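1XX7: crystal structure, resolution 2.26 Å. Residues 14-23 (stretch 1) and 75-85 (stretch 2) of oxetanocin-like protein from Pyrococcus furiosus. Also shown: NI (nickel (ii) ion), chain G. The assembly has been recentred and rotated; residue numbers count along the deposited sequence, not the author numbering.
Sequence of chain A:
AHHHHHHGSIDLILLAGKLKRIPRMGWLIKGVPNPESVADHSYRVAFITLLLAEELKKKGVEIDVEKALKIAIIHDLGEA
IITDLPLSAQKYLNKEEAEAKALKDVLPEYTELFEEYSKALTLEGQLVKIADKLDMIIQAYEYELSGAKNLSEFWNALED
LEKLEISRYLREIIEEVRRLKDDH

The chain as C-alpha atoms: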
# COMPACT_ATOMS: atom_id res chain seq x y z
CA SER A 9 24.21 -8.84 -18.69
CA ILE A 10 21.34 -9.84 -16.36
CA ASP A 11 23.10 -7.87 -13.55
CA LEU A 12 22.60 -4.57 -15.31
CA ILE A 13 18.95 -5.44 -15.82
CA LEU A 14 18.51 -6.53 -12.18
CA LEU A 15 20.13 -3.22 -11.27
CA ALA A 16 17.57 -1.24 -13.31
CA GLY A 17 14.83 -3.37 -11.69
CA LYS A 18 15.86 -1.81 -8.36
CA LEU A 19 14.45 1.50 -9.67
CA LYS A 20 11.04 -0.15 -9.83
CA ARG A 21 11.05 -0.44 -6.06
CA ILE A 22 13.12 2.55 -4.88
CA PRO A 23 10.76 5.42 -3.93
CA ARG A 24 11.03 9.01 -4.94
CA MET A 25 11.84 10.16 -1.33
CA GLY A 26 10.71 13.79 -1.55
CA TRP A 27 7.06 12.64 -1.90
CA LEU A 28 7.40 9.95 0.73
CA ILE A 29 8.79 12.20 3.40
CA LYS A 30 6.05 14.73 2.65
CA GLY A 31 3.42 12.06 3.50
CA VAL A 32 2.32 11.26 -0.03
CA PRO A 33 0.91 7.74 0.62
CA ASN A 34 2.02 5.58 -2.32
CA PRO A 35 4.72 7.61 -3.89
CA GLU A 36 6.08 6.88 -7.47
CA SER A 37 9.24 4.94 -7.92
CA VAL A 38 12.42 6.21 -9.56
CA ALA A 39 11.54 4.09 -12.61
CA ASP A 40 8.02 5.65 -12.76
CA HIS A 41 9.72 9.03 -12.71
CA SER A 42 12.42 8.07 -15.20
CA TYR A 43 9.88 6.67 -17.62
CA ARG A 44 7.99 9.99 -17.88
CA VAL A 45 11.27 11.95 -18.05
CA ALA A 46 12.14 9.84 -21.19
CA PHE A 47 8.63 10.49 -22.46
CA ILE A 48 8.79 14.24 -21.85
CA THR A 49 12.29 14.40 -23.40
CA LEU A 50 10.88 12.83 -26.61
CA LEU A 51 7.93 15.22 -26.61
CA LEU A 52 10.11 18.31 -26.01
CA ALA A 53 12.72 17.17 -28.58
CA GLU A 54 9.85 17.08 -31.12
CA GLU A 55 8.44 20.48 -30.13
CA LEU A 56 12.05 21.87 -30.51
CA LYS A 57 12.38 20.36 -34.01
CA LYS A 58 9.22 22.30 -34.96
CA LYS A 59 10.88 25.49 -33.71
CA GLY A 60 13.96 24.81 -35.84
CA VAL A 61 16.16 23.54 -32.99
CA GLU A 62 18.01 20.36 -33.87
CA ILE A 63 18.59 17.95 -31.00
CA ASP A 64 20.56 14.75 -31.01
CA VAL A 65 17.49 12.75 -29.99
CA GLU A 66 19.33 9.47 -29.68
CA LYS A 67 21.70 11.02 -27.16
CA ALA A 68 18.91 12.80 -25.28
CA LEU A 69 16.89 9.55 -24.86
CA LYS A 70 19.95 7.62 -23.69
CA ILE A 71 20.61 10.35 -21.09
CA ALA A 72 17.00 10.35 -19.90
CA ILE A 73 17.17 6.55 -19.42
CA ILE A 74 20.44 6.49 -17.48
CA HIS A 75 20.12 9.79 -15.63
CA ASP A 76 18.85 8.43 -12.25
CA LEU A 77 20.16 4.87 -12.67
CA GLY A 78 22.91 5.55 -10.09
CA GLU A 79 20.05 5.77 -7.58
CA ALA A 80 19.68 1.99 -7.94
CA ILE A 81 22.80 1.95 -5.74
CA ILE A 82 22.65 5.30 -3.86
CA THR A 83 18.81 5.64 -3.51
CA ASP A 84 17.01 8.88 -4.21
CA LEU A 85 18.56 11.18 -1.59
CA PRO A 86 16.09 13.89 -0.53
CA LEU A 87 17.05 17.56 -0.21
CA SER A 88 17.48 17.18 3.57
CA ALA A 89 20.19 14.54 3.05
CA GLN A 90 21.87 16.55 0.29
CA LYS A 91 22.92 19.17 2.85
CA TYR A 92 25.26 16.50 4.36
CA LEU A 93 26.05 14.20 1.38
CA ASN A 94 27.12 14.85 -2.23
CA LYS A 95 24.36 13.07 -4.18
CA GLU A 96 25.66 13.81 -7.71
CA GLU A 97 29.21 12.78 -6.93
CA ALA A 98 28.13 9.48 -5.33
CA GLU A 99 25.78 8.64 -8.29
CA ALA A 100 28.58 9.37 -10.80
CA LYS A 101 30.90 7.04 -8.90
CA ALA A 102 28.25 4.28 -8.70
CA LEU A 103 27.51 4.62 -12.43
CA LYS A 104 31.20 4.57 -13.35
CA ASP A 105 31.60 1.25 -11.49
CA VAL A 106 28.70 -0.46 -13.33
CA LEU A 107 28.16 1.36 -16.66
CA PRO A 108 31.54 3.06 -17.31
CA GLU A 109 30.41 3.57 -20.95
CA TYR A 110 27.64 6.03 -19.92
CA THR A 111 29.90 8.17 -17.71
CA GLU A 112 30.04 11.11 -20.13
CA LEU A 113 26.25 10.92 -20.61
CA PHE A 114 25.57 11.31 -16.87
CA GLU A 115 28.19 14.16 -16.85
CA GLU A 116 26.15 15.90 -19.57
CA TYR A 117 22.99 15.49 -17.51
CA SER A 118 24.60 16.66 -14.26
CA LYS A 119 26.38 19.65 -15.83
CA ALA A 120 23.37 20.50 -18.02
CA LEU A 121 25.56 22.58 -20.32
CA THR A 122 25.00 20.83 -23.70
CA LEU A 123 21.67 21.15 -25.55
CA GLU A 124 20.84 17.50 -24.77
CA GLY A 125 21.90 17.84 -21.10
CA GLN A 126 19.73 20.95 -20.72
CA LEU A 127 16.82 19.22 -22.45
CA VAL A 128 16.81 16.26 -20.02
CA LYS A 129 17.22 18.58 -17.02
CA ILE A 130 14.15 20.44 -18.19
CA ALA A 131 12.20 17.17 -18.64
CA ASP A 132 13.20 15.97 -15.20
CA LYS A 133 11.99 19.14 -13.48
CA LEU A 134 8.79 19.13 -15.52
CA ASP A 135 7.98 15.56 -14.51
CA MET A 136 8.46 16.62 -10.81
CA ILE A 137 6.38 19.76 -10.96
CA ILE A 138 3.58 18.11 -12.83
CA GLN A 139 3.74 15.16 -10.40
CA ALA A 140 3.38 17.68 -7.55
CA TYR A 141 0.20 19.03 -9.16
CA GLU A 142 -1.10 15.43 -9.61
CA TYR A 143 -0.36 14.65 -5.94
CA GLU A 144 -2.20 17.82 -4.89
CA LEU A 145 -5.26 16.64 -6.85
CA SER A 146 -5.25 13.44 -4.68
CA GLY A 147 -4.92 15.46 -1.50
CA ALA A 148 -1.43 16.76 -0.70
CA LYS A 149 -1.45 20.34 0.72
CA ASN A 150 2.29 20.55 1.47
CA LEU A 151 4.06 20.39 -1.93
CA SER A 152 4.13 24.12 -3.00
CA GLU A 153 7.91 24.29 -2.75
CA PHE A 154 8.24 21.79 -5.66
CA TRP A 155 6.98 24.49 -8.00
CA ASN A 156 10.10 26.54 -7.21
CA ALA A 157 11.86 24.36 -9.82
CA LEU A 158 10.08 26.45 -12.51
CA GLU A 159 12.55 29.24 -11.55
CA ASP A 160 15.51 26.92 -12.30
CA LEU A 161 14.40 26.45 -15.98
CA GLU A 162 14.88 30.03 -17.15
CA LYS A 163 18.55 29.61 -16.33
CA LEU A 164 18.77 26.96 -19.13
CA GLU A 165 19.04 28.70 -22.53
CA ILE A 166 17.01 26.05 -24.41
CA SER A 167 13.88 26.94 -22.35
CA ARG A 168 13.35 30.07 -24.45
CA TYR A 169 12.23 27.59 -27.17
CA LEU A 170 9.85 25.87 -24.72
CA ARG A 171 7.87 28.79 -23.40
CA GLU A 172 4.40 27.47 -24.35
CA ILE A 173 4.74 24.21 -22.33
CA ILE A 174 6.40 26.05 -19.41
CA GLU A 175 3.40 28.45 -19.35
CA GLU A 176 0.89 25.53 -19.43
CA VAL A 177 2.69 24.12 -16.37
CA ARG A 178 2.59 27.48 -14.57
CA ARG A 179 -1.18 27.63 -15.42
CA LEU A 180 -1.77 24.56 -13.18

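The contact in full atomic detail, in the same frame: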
# COMPACT_ATOMS: atom_id res chain seq x y z
N LEU A 14 18.85 -6.43 -13.61
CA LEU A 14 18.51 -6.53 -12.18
C LEU A 14 18.75 -5.21 -11.46
O LEU A 14 17.93 -4.78 -10.64
CB LEU A 14 19.33 -7.67 -11.54
CG LEU A 14 18.87 -9.08 -11.95
CD1 LEU A 14 19.86 -10.15 -11.46
CD2 LEU A 14 17.49 -9.40 -11.42
N LEU A 15 19.86 -4.56 -11.78
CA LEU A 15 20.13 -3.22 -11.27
C LEU A 15 19.03 -2.21 -11.61
O LEU A 15 18.55 -1.54 -10.73
CB LEU A 15 21.46 -2.71 -11.77
CG LEU A 15 21.92 -1.47 -10.98
CD1 LEU A 15 22.45 -1.92 -9.61
CD2 LEU A 15 22.93 -0.74 -11.70
N ALA A 16 18.70 -2.07 -12.89
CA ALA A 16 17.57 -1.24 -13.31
C ALA A 16 16.21 -1.63 -12.67
O ALA A 16 15.35 -0.78 -12.44
CB ALA A 16 17.42 -1.26 -14.89
N GLY A 17 16.00 -2.91 -12.43
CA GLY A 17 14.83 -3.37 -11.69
C GLY A 17 14.73 -2.79 -10.27
O GLY A 17 13.65 -2.61 -9.76
N LYS A 18 15.86 -2.49 -9.66
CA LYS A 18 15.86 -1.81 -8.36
C LYS A 18 15.11 -0.45 -8.36
O LYS A 18 14.42 -0.10 -7.38
CB LYS A 18 17.28 -1.66 -7.88
CG LYS A 18 17.93 -2.92 -7.41
CD LYS A 18 19.35 -2.54 -6.92
CE LYS A 18 20.25 -3.69 -6.41
NZ LYS A 18 19.41 -4.83 -6.06
N LEU A 19 15.20 0.26 -9.48
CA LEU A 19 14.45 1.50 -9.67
C LEU A 19 12.98 1.33 -9.67
O LEU A 19 12.27 2.31 -9.48
CB LEU A 19 14.83 2.21 -10.97
CG LEU A 19 16.28 2.66 -11.17
CD1 LEU A 19 16.35 3.64 -12.36
CD2 LEU A 19 16.83 3.27 -9.96
N LYS A 20 12.48 0.09 -9.90
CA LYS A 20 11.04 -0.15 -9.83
C LYS A 20 10.52 -0.08 -8.40
O LYS A 20 9.34 0.14 -8.18
CB LYS A 20 10.62 -1.47 -10.44
CG LYS A 20 10.91 -1.60 -11.95
CD LYS A 20 10.35 -2.92 -12.45
CE LYS A 20 10.79 -3.32 -13.87
NZ LYS A 20 9.95 -4.49 -14.35
N ARG A 21 11.41 -0.30 -7.47
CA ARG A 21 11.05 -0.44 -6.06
C ARG A 21 11.51 0.73 -5.20
O ARG A 21 10.88 1.01 -4.20
CB ARG A 21 11.63 -1.73 -5.52
CG ARG A 21 11.12 -2.87 -6.32
CD ARG A 21 11.40 -4.16 -5.71
NE ARG A 21 12.82 -4.43 -5.58
CZ ARG A 21 13.60 -4.92 -6.54
NH1 ARG A 21 13.16 -5.14 -7.76
NH2 ARG A 21 14.87 -5.16 -6.26
N ILE A 22 12.58 1.41 -5.61
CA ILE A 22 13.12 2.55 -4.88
C ILE A 22 12.17 3.77 -5.00
O ILE A 22 11.80 4.17 -6.11
CB ILE A 22 14.61 2.84 -5.34
CG1 ILE A 22 15.52 1.72 -4.83
CG2 ILE A 22 15.12 4.18 -4.80
CD1 ILE A 22 16.88 1.60 -5.55
N PRO A 23 11.67 4.28 -3.86
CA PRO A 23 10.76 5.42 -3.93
C PRO A 23 11.46 6.78 -4.20
O PRO A 23 12.65 7.02 -3.90
CB PRO A 23 10.02 5.41 -2.57
CG PRO A 23 10.86 4.64 -1.68
CD PRO A 23 11.85 3.81 -2.46
N HIS A 75 19.77 8.63 -16.45
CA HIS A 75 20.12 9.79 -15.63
C HIS A 75 19.98 9.59 -14.10
O HIS A 75 20.74 10.18 -13.33
CB HIS A 75 19.41 11.02 -16.11
CG HIS A 75 18.07 11.22 -15.50
ND1 HIS A 75 16.95 10.55 -15.93
CD2 HIS A 75 17.69 11.98 -14.45
CE1 HIS A 75 15.93 10.89 -15.17
NE2 HIS A 75 16.34 11.77 -14.28
N ASP A 76 19.04 8.73 -13.67
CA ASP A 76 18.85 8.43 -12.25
C ASP A 76 19.17 6.97 -11.93
O ASP A 76 18.88 6.50 -10.83
CB ASP A 76 17.42 8.75 -11.83
CG ASP A 76 17.21 10.23 -11.57
OD1 ASP A 76 18.18 10.98 -11.54
OD2 ASP A 76 16.05 10.66 -11.39
N LEU A 77 19.84 6.27 -12.86
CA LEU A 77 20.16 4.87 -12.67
C LEU A 77 21.17 4.60 -11.53
O LEU A 77 21.13 3.54 -10.90
CB LEU A 77 20.70 4.31 -13.98
CG LEU A 77 20.86 2.81 -14.13
CD1 LEU A 77 19.63 1.98 -13.60
CD2 LEU A 77 21.11 2.55 -15.62
N GLY A 78 22.03 5.59 -11.25
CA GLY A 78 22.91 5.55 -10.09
C GLY A 78 22.18 5.48 -8.75
O GLY A 78 22.76 5.06 -7.73
N GLU A 79 20.90 5.87 -8.75
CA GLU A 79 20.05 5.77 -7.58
C GLU A 79 19.66 4.33 -7.24
O GLU A 79 19.27 4.06 -6.12
CB GLU A 79 18.81 6.68 -7.72
CG GLU A 79 19.22 8.12 -7.94
CD GLU A 79 18.10 9.14 -7.87
OE1 GLU A 79 16.89 8.81 -8.00
OE2 GLU A 79 18.46 10.32 -7.74
N ALA A 80 19.80 3.41 -8.20
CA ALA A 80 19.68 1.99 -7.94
C ALA A 80 20.62 1.55 -6.84
O ALA A 80 20.29 0.67 -6.07
CB ALA A 80 19.93 1.16 -9.22
N ILE A 81 21.77 2.19 -6.76
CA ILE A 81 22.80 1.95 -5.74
C ILE A 81 22.73 2.93 -4.54
O ILE A 81 22.80 2.53 -3.38
CB ILE A 81 24.19 2.01 -6.46
CG1 ILE A 81 24.11 1.10 -7.70
CG2 ILE A 81 25.32 1.64 -5.54
CD1 ILE A 81 25.38 0.62 -8.24
N ILE A 82 22.55 4.21 -4.84
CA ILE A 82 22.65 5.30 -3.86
C ILE A 82 21.30 5.63 -3.19
O ILE A 82 21.28 6.22 -2.11
CB ILE A 82 23.19 6.59 -4.56
CG1 ILE A 82 24.62 6.38 -5.09
CG2 ILE A 82 23.09 7.85 -3.65
CD1 ILE A 82 25.61 5.81 -4.07
N THR A 83 20.20 5.19 -3.81
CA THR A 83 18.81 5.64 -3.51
C THR A 83 18.62 7.09 -3.93
O THR A 83 19.56 7.76 -4.32
CB THR A 83 18.36 5.47 -2.03
OG1 THR A 83 19.01 6.45 -1.19
CG2 THR A 83 18.68 4.07 -1.54
N ASP A 84 17.37 7.54 -3.86
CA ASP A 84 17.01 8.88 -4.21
C ASP A 84 17.16 9.76 -2.94
O ASP A 84 16.25 9.89 -2.16
CB ASP A 84 15.56 8.89 -4.72
CG ASP A 84 15.11 10.25 -5.17
OD1 ASP A 84 15.97 11.07 -5.53
OD2 ASP A 84 13.90 10.52 -5.13
N LEU A 85 18.32 10.36 -2.76
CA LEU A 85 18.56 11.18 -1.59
C LEU A 85 17.70 12.46 -1.64
O LEU A 85 17.71 13.19 -2.64
CB LEU A 85 20.05 11.49 -1.43
CG LEU A 85 20.90 10.23 -1.26
CD1 LEU A 85 22.39 10.57 -1.18
CD2 LEU A 85 20.48 9.42 -0.06
NI NI G . 15.31 12.45 -12.30
O HOH W 1 14.97 6.22 -2.53

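The contact is built on one small residue and the leucines that close over it. No direct hydrogen bond joins the two stretches; apart from one bridging water, they are held by packing, with 482 Å² buried in total.

Ala 80 covers the most surface, 76 Å². Its CA-to-CB bond points toward stretch 1, and the backbones come close here, with the CA atoms of Lys 18 and Ala 80 5.4 Å apart. A single methyl suits so narrow a gap: Ala 80 CB already lies 3.4 Å from the carbonyl oxygen Leu 15 O and 3.7 Å from Leu 15 CG. Beyond the methyl there is little free space in that direction, so alanine lets main chain approach main chain while still filling the space between them.

Leu 19, at 67 Å², leaves its backbone sideways and bends its end inward, using chi1 m and chi2 t. CD2 lies nearest Ala 80, CD1 is the methyl that meets Leu 77, and both come near Asp 76 O. CD2 sits over the backbone near Ala 80, with Leu 19 CD2 3.5 Å from Ala 80 N and 3.9 Å from Asp 76 O, and it also reaches Ala 80 CB at 3.8 Å. CD1 meets Leu 77 CD1 at 3.9 Å. The polar backbone atoms beneath this leucine are already paired, since Glu 79 N bonds to Asp 76 O and Ala 80 N to Leu 77 O, so an apolar cover costs them no partner. The same Leu 77 methyl packs against Ala 16, with CD1 4.1 Å from Ala 16 CB, another place where a short side chain makes room for a branched one.

Leu 15, at 63 Å², also starts sideways and turns its end inward, here with chi1 t and chi2 p. Besides packing on Ala 80, it places CD1 3.9 Å from Ile 81 CG1. Lys 18 serves as a partly exposed neighbor: its CB is 4.1 Å from Ala 80 CB, while the end of its chain leads away from the contact.

Ile 22 points toward stretch 2 and lays CD1 3.5 Å from Glu 79 O, an oxygen that accepts from Thr 83 N. Past Thr 83, whose positive phi marks the departure from helical geometry, packing is joined by water: Pro 23 O lies 3.6 Å from Asp 84 CB, and one molecule donates to Pro 23 O (2.8 Å from the water O) and accepts from Asp 84 N (3.0 Å from the same O), serving two backbone groups that have no direct bond to each other.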